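Glycosyl hydrolases family 31 family protein (Aspergillus niger, PDB 6DRU) catalyses the hydrolysis of terminal, non-reducing alpha-xylose residues, releasing alpha-xylose from the non-reducing terminal glucose of xyloglucan oligosaccharides. Local coordinates at residues D227-Q232 against I613-Y618; M619-T624 against Q642-P647. All blocks are in the same frame, centred on the assembly; numbering follows the deposited sequence.

Interaction 1: D227-Q232 against I613-Y618; sequences DYDTLQ and IMRPLY
Tyr-228 and Tyr-618 meet as an edge-to-face aromatic pair. The centroids lie 4.8 Å apart and the planes are turned 61° from each other. Tyr-228 can be followed outward from CB, which packs on Met-619. CG faces Tyr-618 CD1, the atom that sits over the centre of the Tyr-228 ring. Along one edge of the ring, CD1 also comes 3.5 Å from the backbone O of Tyr-618. Along the other, CD2 and CE2 meet Tyr-618 CE1. The hydroxyl OH is hydrogen-bonded to Glu-622. The contact joins the start of helix 228-239 to strand 614-615, at one edge of the antiparallel sheet of the C-terminal region, and to Tyr-618 just beyond it. Asp-227 is the N-cap of that helix: its OD1 accepts from Thr-230 N and Thr-230 OG1. The next residue after Tyr-228, Asp-229, makes a salt bridge. Arg-615 bends at chi3 (63°) and brings its NH2 2.6 Å from Asp-229 OD1. The bond is nearly straight, lies close to the guanidinium plane and uses the syn lone pair of OD1. Arg-615 NH1 adds a weak bond to the same oxygen. Arg-615 NE forms a salt bridge with Asp-620 OD2.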
ATOM      1  N   ASP A 227       3.023  17.704 -42.767  1.00 64.82           N
ATOM      2  CA  ASP A 227       2.177  16.685 -43.382  1.00 78.30           C
ATOM      3  C   ASP A 227       1.409  15.938 -42.290  1.00 69.94           C
ATOM      4  O   ASP A 227       1.696  14.790 -41.942  1.00 68.82           O
ATOM      5  CB  ASP A 227       3.031  15.747 -44.234  1.00 79.10           C
ATOM      6  CG  ASP A 227       2.205  14.802 -45.078  1.00106.19           C
ATOM      7  OD1 ASP A 227       1.125  14.375 -44.621  1.00104.00           O
ATOM      8  OD2 ASP A 227       2.643  14.486 -46.205  1.00130.00           O
ATOM      9  N   TYR A 228       0.401  16.627 -41.750  1.00 63.04           N
ATOM     10  CA  TYR A 228      -0.403  16.066 -40.670  1.00 54.50           C
ATOM     11  C   TYR A 228      -1.423  15.049 -41.158  1.00 63.50           C
ATOM     12  O   TYR A 228      -1.848  14.195 -40.373  1.00 60.51           O
ATOM     13  CB  TYR A 228      -1.123  17.185 -39.914  1.00 52.94           C
ATOM     14  CG  TYR A 228      -0.189  18.126 -39.194  1.00 57.21           C
ATOM     15  CD1 TYR A 228       0.279  19.280 -39.811  1.00 58.20           C
ATOM     16  CD2 TYR A 228       0.236  17.856 -37.900  1.00 56.79           C
ATOM     17  CE1 TYR A 228       1.140  20.141 -39.155  1.00 59.75           C
ATOM     18  CE2 TYR A 228       1.095  18.711 -37.237  1.00 61.58           C
ATOM     19  CZ  TYR A 228       1.545  19.852 -37.870  1.00 62.74           C
ATOM     20  OH  TYR A 228       2.400  20.706 -37.213  1.00 57.72           O
ATOM     21  N   ASP A 229      -1.825  15.122 -42.429  1.00 68.42           N
ATOM     22  CA  ASP A 229      -2.765  14.141 -42.958  1.00 67.43           C
ATOM     23  C   ASP A 229      -2.166  12.743 -42.947  1.00 69.04           C
ATOM     24  O   ASP A 229      -2.893  11.756 -42.778  1.00 66.59           O
ATOM     25  CB  ASP A 229      -3.195  14.534 -44.371  1.00 81.55           C
ATOM     26  CG  ASP A 229      -4.074  15.769 -44.390  1.00 93.30           C
ATOM     27  OD1 ASP A 229      -4.870  15.942 -43.441  1.00 92.93           O
ATOM     28  OD2 ASP A 229      -3.968  16.567 -45.345  1.00 99.14           O
ATOM     29  N   THR A 230      -0.847  12.637 -43.120  1.00 71.36           N
ATOM     30  CA  THR A 230      -0.197  11.335 -43.046  1.00 66.55           C
ATOM     31  C   THR A 230      -0.140  10.833 -41.610  1.00 64.80           C
ATOM     32  O   THR A 230      -0.355   9.642 -41.356  1.00 68.24           O
ATOM     33  CB  THR A 230       1.207  11.409 -43.644  1.00 67.19           C
ATOM     34  OG1 THR A 230       1.117  11.790 -45.023  1.00 79.53           O
ATOM     35  CG2 THR A 230       1.902  10.061 -43.546  1.00 73.75           C
ATOM     36  N   LEU A 231       0.150  11.724 -40.657  1.00 62.24           N
ATOM     37  CA  LEU A 231       0.140  11.338 -39.249  1.00 59.62           C
ATOM     38  C   LEU A 231      -1.205  10.738 -38.855  1.00 66.88           C
ATOM     39  O   LEU A 231      -1.262   9.686 -38.207  1.00 70.77           O
ATOM     40  CB  LEU A 231       0.472  12.544 -38.370  1.00 53.15           C
ATOM     41  CG  LEU A 231       1.940  12.959 -38.293  1.00 56.04           C
ATOM     42  CD1 LEU A 231       2.096  14.203 -37.434  1.00 57.83           C
ATOM     43  CD2 LEU A 231       2.781  11.821 -37.737  1.00 52.79           C
ATOM     44  N   GLN A 232      -2.302  11.388 -39.250  1.00 66.80           N
ATOM     45  CA  GLN A 232      -3.624  10.841 -38.966  1.00 62.37           C
ATOM     46  C   GLN A 232      -3.879   9.556 -39.742  1.00 61.28           C
ATOM     47  O   GLN A 232      -4.628   8.692 -39.275  1.00 61.45           O
ATOM     48  CB  GLN A 232      -4.704  11.877 -39.279  1.00 57.44           C
ATOM     49  CG  GLN A 232      -4.730  13.047 -38.313  1.00 58.31           C
ATOM     50  CD  GLN A 232      -5.038  12.618 -36.892  1.00 61.31           C
ATOM     51  OE1 GLN A 232      -5.934  11.806 -36.656  1.00 61.07           O
ATOM     52  NE2 GLN A 232      -4.294  13.161 -35.935  1.00 61.42           N
ATOM     53  N   ILE A 613     -12.296  15.283 -40.432  1.00 66.56           N
ATOM     54  CA  ILE A 613     -13.504  15.925 -40.937  1.00 57.28           C
ATOM     55  C   ILE A 613     -13.453  17.418 -40.641  1.00 59.98           C
ATOM     56  O   ILE A 613     -13.324  18.232 -41.562  1.00 72.22           O
ATOM     57  CB  ILE A 613     -14.764  15.269 -40.347  1.00 55.38           C
ATOM     58  CG1 ILE A 613     -14.802  13.789 -40.734  1.00 52.50           C
ATOM     59  CG2 ILE A 613     -16.013  15.980 -40.835  1.00 52.36           C
ATOM     60  CD1 ILE A 613     -15.981  13.042 -40.174  1.00 64.23           C
ATOM     61  N   MET A 614     -13.548  17.800 -39.371  1.00 57.31           N
ATOM     62  CA  MET A 614     -13.310  19.188 -39.001  1.00 70.06           C
ATOM     63  C   MET A 614     -11.829  19.352 -38.684  1.00 63.24           C
ATOM     64  O   MET A 614     -11.265  18.597 -37.887  1.00 55.56           O
ATOM     65  CB  MET A 614     -14.197  19.633 -37.833  1.00 72.12           C
ATOM     66  CG  MET A 614     -14.094  18.842 -36.549  1.00 69.99           C
ATOM     67  SD  MET A 614     -15.299  19.455 -35.346  1.00 70.56           S
ATOM     68  CE  MET A 614     -14.677  21.105 -35.030  1.00 49.32           C
ATOM     69  N   ARG A 615     -11.205  20.336 -39.325  1.00 69.90           N
ATOM     70  CA  ARG A 615      -9.757  20.369 -39.489  1.00 61.40           C
ATOM     71  C   ARG A 615      -9.170  21.644 -38.904  1.00 61.83           C
ATOM     72  O   ARG A 615      -9.504  22.746 -39.373  1.00 65.67           O
ATOM     73  CB  ARG A 615      -9.403  20.254 -40.975  1.00 54.78           C
ATOM     74  CG  ARG A 615      -9.974  19.011 -41.642  1.00 63.61           C
ATOM     75  CD  ARG A 615      -9.796  19.034 -43.152  1.00 57.92           C
ATOM     76  NE  ARG A 615      -8.391  19.033 -43.549  1.00 58.94           N
ATOM     77  CZ  ARG A 615      -7.614  17.955 -43.550  1.00 75.97           C
ATOM     78  NH1 ARG A 615      -8.102  16.782 -43.170  1.00 81.22           N
ATOM     79  NH2 ARG A 615      -6.347  18.052 -43.929  1.00 77.00           N
ATOM     80  N   PRO A 616      -8.305  21.554 -37.896  1.00 66.97           N
ATOM     81  CA  PRO A 616      -7.567  22.742 -37.456  1.00 62.95           C
ATOM     82  C   PRO A 616      -6.692  23.275 -38.580  1.00 59.86           C
ATOM     83  O   PRO A 616      -6.262  22.535 -39.468  1.00 69.81           O
ATOM     84  CB  PRO A 616      -6.730  22.228 -36.280  1.00 61.97           C
ATOM     85  CG  PRO A 616      -6.687  20.741 -36.454  1.00 51.77           C
ATOM     86  CD  PRO A 616      -7.992  20.373 -37.077  1.00 55.93           C
ATOM     87  N   LEU A 617      -6.428  24.583 -38.530  1.00 61.52           N
ATOM     88  CA  LEU A 617      -5.819  25.271 -39.664  1.00 71.49           C
ATOM     89  C   LEU A 617      -4.397  24.807 -39.957  1.00 65.78           C
ATOM     90  O   LEU A 617      -3.928  24.988 -41.084  1.00 74.70           O
ATOM     91  CB  LEU A 617      -5.827  26.783 -39.431  1.00 59.20           C
ATOM     92  CG  LEU A 617      -7.211  27.432 -39.361  1.00 60.11           C
ATOM     93  CD1 LEU A 617      -7.095  28.942 -39.217  1.00 62.55           C
ATOM     94  CD2 LEU A 617      -8.039  27.067 -40.586  1.00 46.09           C
ATOM     95  N   TYR A 618      -3.701  24.214 -38.985  1.00 60.79           N
ATOM     96  CA  TYR A 618      -2.334  23.778 -39.245  1.00 62.60           C
ATOM     97  C   TYR A 618      -2.275  22.578 -40.180  1.00 63.60           C
ATOM     98  O   TYR A 618      -1.230  22.338 -40.795  1.00 67.96           O
ATOM     99  CB  TYR A 618      -1.608  23.457 -37.932  1.00 62.43           C
ATOM    100  CG  TYR A 618      -2.251  22.381 -37.080  1.00 62.31           C
ATOM    101  CD1 TYR A 618      -2.117  21.035 -37.402  1.00 60.60           C
ATOM    102  CD2 TYR A 618      -2.969  22.711 -35.938  1.00 62.57           C
ATOM    103  CE1 TYR A 618      -2.694  20.052 -36.623  1.00 63.81           C
ATOM    104  CE2 TYR A 618      -3.547  21.731 -35.150  1.00 62.34           C
ATOM    105  CZ  TYR A 618      -3.408  20.404 -35.500  1.00 67.82           C
ATOM    106  OH  TYR A 618      -3.983  19.424 -34.724  1.00 64.34           O
TER

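Interaction 2: M619-T624 against Q642-P647; sequences MDFEKT and QYMFGP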
ATOM      1  N   MET A 619      -3.368  21.826 -40.312  1.00 62.03           N
ATOM      2  CA  MET A 619      -3.328  20.626 -41.139  1.00 70.14           C
ATOM      3  C   MET A 619      -3.333  20.954 -42.625  1.00 62.54           C
ATOM      4  O   MET A 619      -2.852  20.153 -43.434  1.00 76.57           O
ATOM      5  CB  MET A 619      -4.503  19.713 -40.797  1.00 64.74           C
ATOM      6  CG  MET A 619      -4.341  18.985 -39.478  1.00 78.71           C
ATOM      7  SD  MET A 619      -5.331  17.486 -39.406  1.00 88.17           S
ATOM      8  CE  MET A 619      -6.937  18.183 -39.696  1.00 56.59           C
ATOM      9  N   ASP A 620      -3.874  22.112 -43.006  1.00 69.08           N
ATOM     10  CA  ASP A 620      -3.982  22.476 -44.411  1.00 65.86           C
ATOM     11  C   ASP A 620      -3.133  23.672 -44.820  1.00 64.56           C
ATOM     12  O   ASP A 620      -2.871  23.834 -46.016  1.00 72.45           O
ATOM     13  CB  ASP A 620      -5.445  22.775 -44.774  1.00 66.45           C
ATOM     14  CG  ASP A 620      -6.259  21.515 -45.007  1.00 73.39           C
ATOM     15  OD1 ASP A 620      -5.695  20.528 -45.527  1.00 75.13           O
ATOM     16  OD2 ASP A 620      -7.465  21.517 -44.679  1.00 78.44           O
ATOM     17  N   PHE A 621      -2.686  24.504 -43.874  1.00 58.27           N
ATOM     18  CA  PHE A 621      -2.005  25.741 -44.236  1.00 59.06           C
ATOM     19  C   PHE A 621      -0.743  25.994 -43.418  1.00 62.58           C
ATOM     20  O   PHE A 621      -0.263  27.132 -43.380  1.00 74.52           O
ATOM     21  CB  PHE A 621      -2.950  26.941 -44.106  1.00 63.24           C
ATOM     22  CG  PHE A 621      -4.291  26.741 -44.755  1.00 64.50           C
ATOM     23  CD1 PHE A 621      -4.415  26.728 -46.135  1.00 63.84           C
ATOM     24  CD2 PHE A 621      -5.434  26.587 -43.986  1.00 69.80           C
ATOM     25  CE1 PHE A 621      -5.650  26.548 -46.736  1.00 62.47           C
ATOM     26  CE2 PHE A 621      -6.673  26.409 -44.583  1.00 70.23           C
ATOM     27  CZ  PHE A 621      -6.779  26.389 -45.960  1.00 67.80           C
ATOM     28  N   GLU A 622      -0.190  24.978 -42.752  1.00 63.44           N
ATOM     29  CA  GLU A 622       1.106  25.184 -42.107  1.00 68.49           C
ATOM     30  C   GLU A 622       2.225  25.213 -43.137  1.00 78.94           C
ATOM     31  O   GLU A 622       3.134  26.046 -43.052  1.00 74.35           O
ATOM     32  CB  GLU A 622       1.386  24.105 -41.064  1.00 77.13           C
ATOM     33  CG  GLU A 622       2.544  24.478 -40.145  1.00 78.96           C
ATOM     34  CD  GLU A 622       3.110  23.299 -39.383  1.00 80.86           C
ATOM     35  OE1 GLU A 622       3.784  22.455 -40.012  1.00 81.77           O
ATOM     36  OE2 GLU A 622       2.893  23.221 -38.156  1.00 84.18           O
ATOM     37  N   LYS A 623       2.180  24.301 -44.113  1.00 74.74           N
ATOM     38  CA  LYS A 623       3.143  24.336 -45.207  1.00 69.32           C
ATOM     39  C   LYS A 623       3.079  25.662 -45.954  1.00 72.10           C
ATOM     40  O   LYS A 623       4.106  26.178 -46.409  1.00 74.38           O
ATOM     41  CB  LYS A 623       2.881  23.182 -46.175  1.00 65.88           C
ATOM     42  CG  LYS A 623       3.296  21.812 -45.673  1.00 76.09           C
ATOM     43  CD  LYS A 623       2.645  20.719 -46.513  1.00 86.61           C
ATOM     44  CE  LYS A 623       3.479  19.448 -46.539  1.00 87.36           C
ATOM     45  NZ  LYS A 623       2.828  18.384 -47.355  1.00 83.75           N
ATOM     46  N   THR A 624       1.880  26.227 -46.093  1.00 76.20           N
ATOM     47  CA  THR A 624       1.696  27.441 -46.894  1.00 75.44           C
ATOM     48  C   THR A 624       1.880  28.708 -46.064  1.00 80.05           C
ATOM     49  O   THR A 624       2.885  29.412 -46.203  1.00 88.07           O
ATOM     50  CB  THR A 624       0.321  27.446 -47.553  1.00 62.48           C
ATOM     51  OG1 THR A 624       0.194  26.301 -48.400  1.00 67.16           O
ATOM     52  CG2 THR A 624       0.204  28.684 -48.394  1.00 87.44           C
ATOM     53  N   GLN A 642     -11.536  28.899 -35.529  1.00 72.20           N
ATOM     54  CA  GLN A 642     -11.770  28.683 -36.950  1.00 60.63           C
ATOM     55  C   GLN A 642     -11.262  27.301 -37.335  1.00 58.72           C
ATOM     56  O   GLN A 642     -10.357  26.758 -36.695  1.00 72.11           O
ATOM     57  CB  GLN A 642     -11.073  29.737 -37.821  1.00 58.60           C
ATOM     58  CG  GLN A 642     -11.370  31.182 -37.465  1.00 71.79           C
ATOM     59  CD  GLN A 642     -10.673  32.156 -38.401  1.00 69.74           C
ATOM     60  OE1 GLN A 642     -10.738  33.372 -38.216  1.00 65.97           O
ATOM     61  NE2 GLN A 642     -10.006  31.622 -39.418  1.00 57.86           N
ATOM     62  N   TYR A 643     -11.843  26.737 -38.391  1.00 51.33           N
ATOM     63  CA  TYR A 643     -11.444  25.410 -38.832  1.00 54.68           C
ATOM     64  C   TYR A 643     -11.968  25.170 -40.238  1.00 56.83           C
ATOM     65  O   TYR A 643     -12.882  25.853 -40.707  1.00 59.25           O
ATOM     66  CB  TYR A 643     -11.962  24.322 -37.887  1.00 59.45           C
ATOM     67  CG  TYR A 643     -13.469  24.216 -37.837  1.00 59.22           C
ATOM     68  CD1 TYR A 643     -14.215  25.044 -37.009  1.00 51.73           C
ATOM     69  CD2 TYR A 643     -14.144  23.281 -38.614  1.00 47.06           C
ATOM     70  CE1 TYR A 643     -15.592  24.948 -36.959  1.00 57.34           C
ATOM     71  CE2 TYR A 643     -15.520  23.179 -38.571  1.00 45.96           C
ATOM     72  CZ  TYR A 643     -16.239  24.014 -37.741  1.00 56.77           C
ATOM     73  OH  TYR A 643     -17.612  23.917 -37.692  1.00 58.82           O
ATOM     74  N   MET A 644     -11.376  24.182 -40.899  1.00 59.00           N
ATOM     75  CA  MET A 644     -11.851  23.720 -42.195  1.00 54.88           C
ATOM     76  C   MET A 644     -12.808  22.555 -41.971  1.00 60.21           C
ATOM     77  O   MET A 644     -12.401  21.501 -41.470  1.00 71.72           O
ATOM     78  CB  MET A 644     -10.680  23.303 -43.084  1.00 59.00           C
ATOM     79  CG  MET A 644      -9.805  24.464 -43.551  1.00 74.74           C
ATOM     80  SD  MET A 644     -10.555  25.507 -44.821  1.00 74.76           S
ATOM     81  CE  MET A 644     -10.661  24.365 -46.197  1.00 62.70           C
ATOM     82  N   PHE A 645     -14.074  22.745 -42.332  1.00 62.42           N
ATOM     83  CA  PHE A 645     -15.064  21.672 -42.283  1.00 54.45           C
ATOM     84  C   PHE A 645     -15.057  20.982 -43.639  1.00 61.93           C
ATOM     85  O   PHE A 645     -15.682  21.449 -44.594  1.00 79.21           O
ATOM     86  CB  PHE A 645     -16.443  22.218 -41.933  1.00 51.61           C
ATOM     87  CG  PHE A 645     -17.475  21.154 -41.724  1.00 59.84           C
ATOM     88  CD1 PHE A 645     -17.322  20.214 -40.720  1.00 63.95           C
ATOM     89  CD2 PHE A 645     -18.599  21.091 -42.529  1.00 57.45           C
ATOM     90  CE1 PHE A 645     -18.270  19.230 -40.525  1.00 66.43           C
ATOM     91  CE2 PHE A 645     -19.551  20.109 -42.337  1.00 60.50           C
ATOM     92  CZ  PHE A 645     -19.387  19.179 -41.333  1.00 56.36           C
ATOM     93  N   GLY A 646     -14.345  19.864 -43.723  1.00 63.65           N
ATOM     94  CA  GLY A 646     -14.063  19.240 -44.991  1.00 62.89           C
ATOM     95  C   GLY A 646     -12.957  19.984 -45.711  1.00 72.58           C
ATOM     96  O   GLY A 646     -12.333  20.896 -45.159  1.00 67.24           O
ATOM     97  N   PRO A 647     -12.695  19.616 -46.968  1.00 66.97           N
ATOM     98  CA  PRO A 647     -11.584  20.241 -47.700  1.00 69.03           C
ATOM     99  C   PRO A 647     -11.898  21.608 -48.288  1.00 70.36           C
ATOM    100  O   PRO A 647     -10.964  22.298 -48.719  1.00 68.45           O
ATOM    101  CB  PRO A 647     -11.294  19.225 -48.813  1.00 59.93           C
ATOM    102  CG  PRO A 647     -12.608  18.581 -49.067  1.00 65.17           C
ATOM    103  CD  PRO A 647     -13.306  18.511 -47.728  1.00 64.43           C
TER
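Met-644 carries CG anti to its carbonyl carbon (chi1 -69°), and a bend at chi2 (-73°) turns SD to the edge of the Phe-621 ring. The Phe-621 side chain likewise leaves its backbone with CG anti to the carbonyl carbon (chi1 -48°). Its CE2 and CZ are the atoms that reach Met-644. CE2 lies 3.8 Å from Met-644 CG. Met-644 SD comes in at the ring edge, in the ring plane, 5.2 Å from the ring centroid. This is a Met-aromatic contact of the edge type. The two side chains cross at about a right angle. Within its own segment, Asp-620 CB covers one face of the Phe-621 ring. Asp-620 also touches Met-644, with OD2 3.9 Å from Met-644 CG. The contact packs the short, weakly bonded helix 618-621 against strand 643-645 of the antiparallel C-terminal sheet. Pro-667 borders Phe-621, and Leu-650 of the next strand borders Met-644. The polar end of Asp-620 is taken up by Arg-615. Between these segments the contact is therefore mainly apolar. A sulfur at the ring edge faces the slightly positive ring hydrogens, which probably adds a small electrostatic attraction to the van der Waals packing.

How the interactions relate
The two contacts follow one another along the chain, and their centres are about 7 Å apart. Strand 614-615 of interaction 1 is the sheet neighbour of strand 643-645 of interaction 2. Arg-615 N lies 2.7 Å from Met-644 O, a backbone hydrogen bond between the two strands. Helix 618-621 comes next in the chain after strand 614-615 and supplies groups to both contacts. Tyr-228 OH is 2.7 Å from Glu-622 OE2, and Tyr-228 CB packs 3.7 Å from Met-619 CG. These two pairs link helix 228-239 to segment 619-624. Arg-615 reaches interaction 2 through both its backbone and its side chain. Both interactions lie away from the xylose pocket and the catalytic Asp-395 and Asp-487.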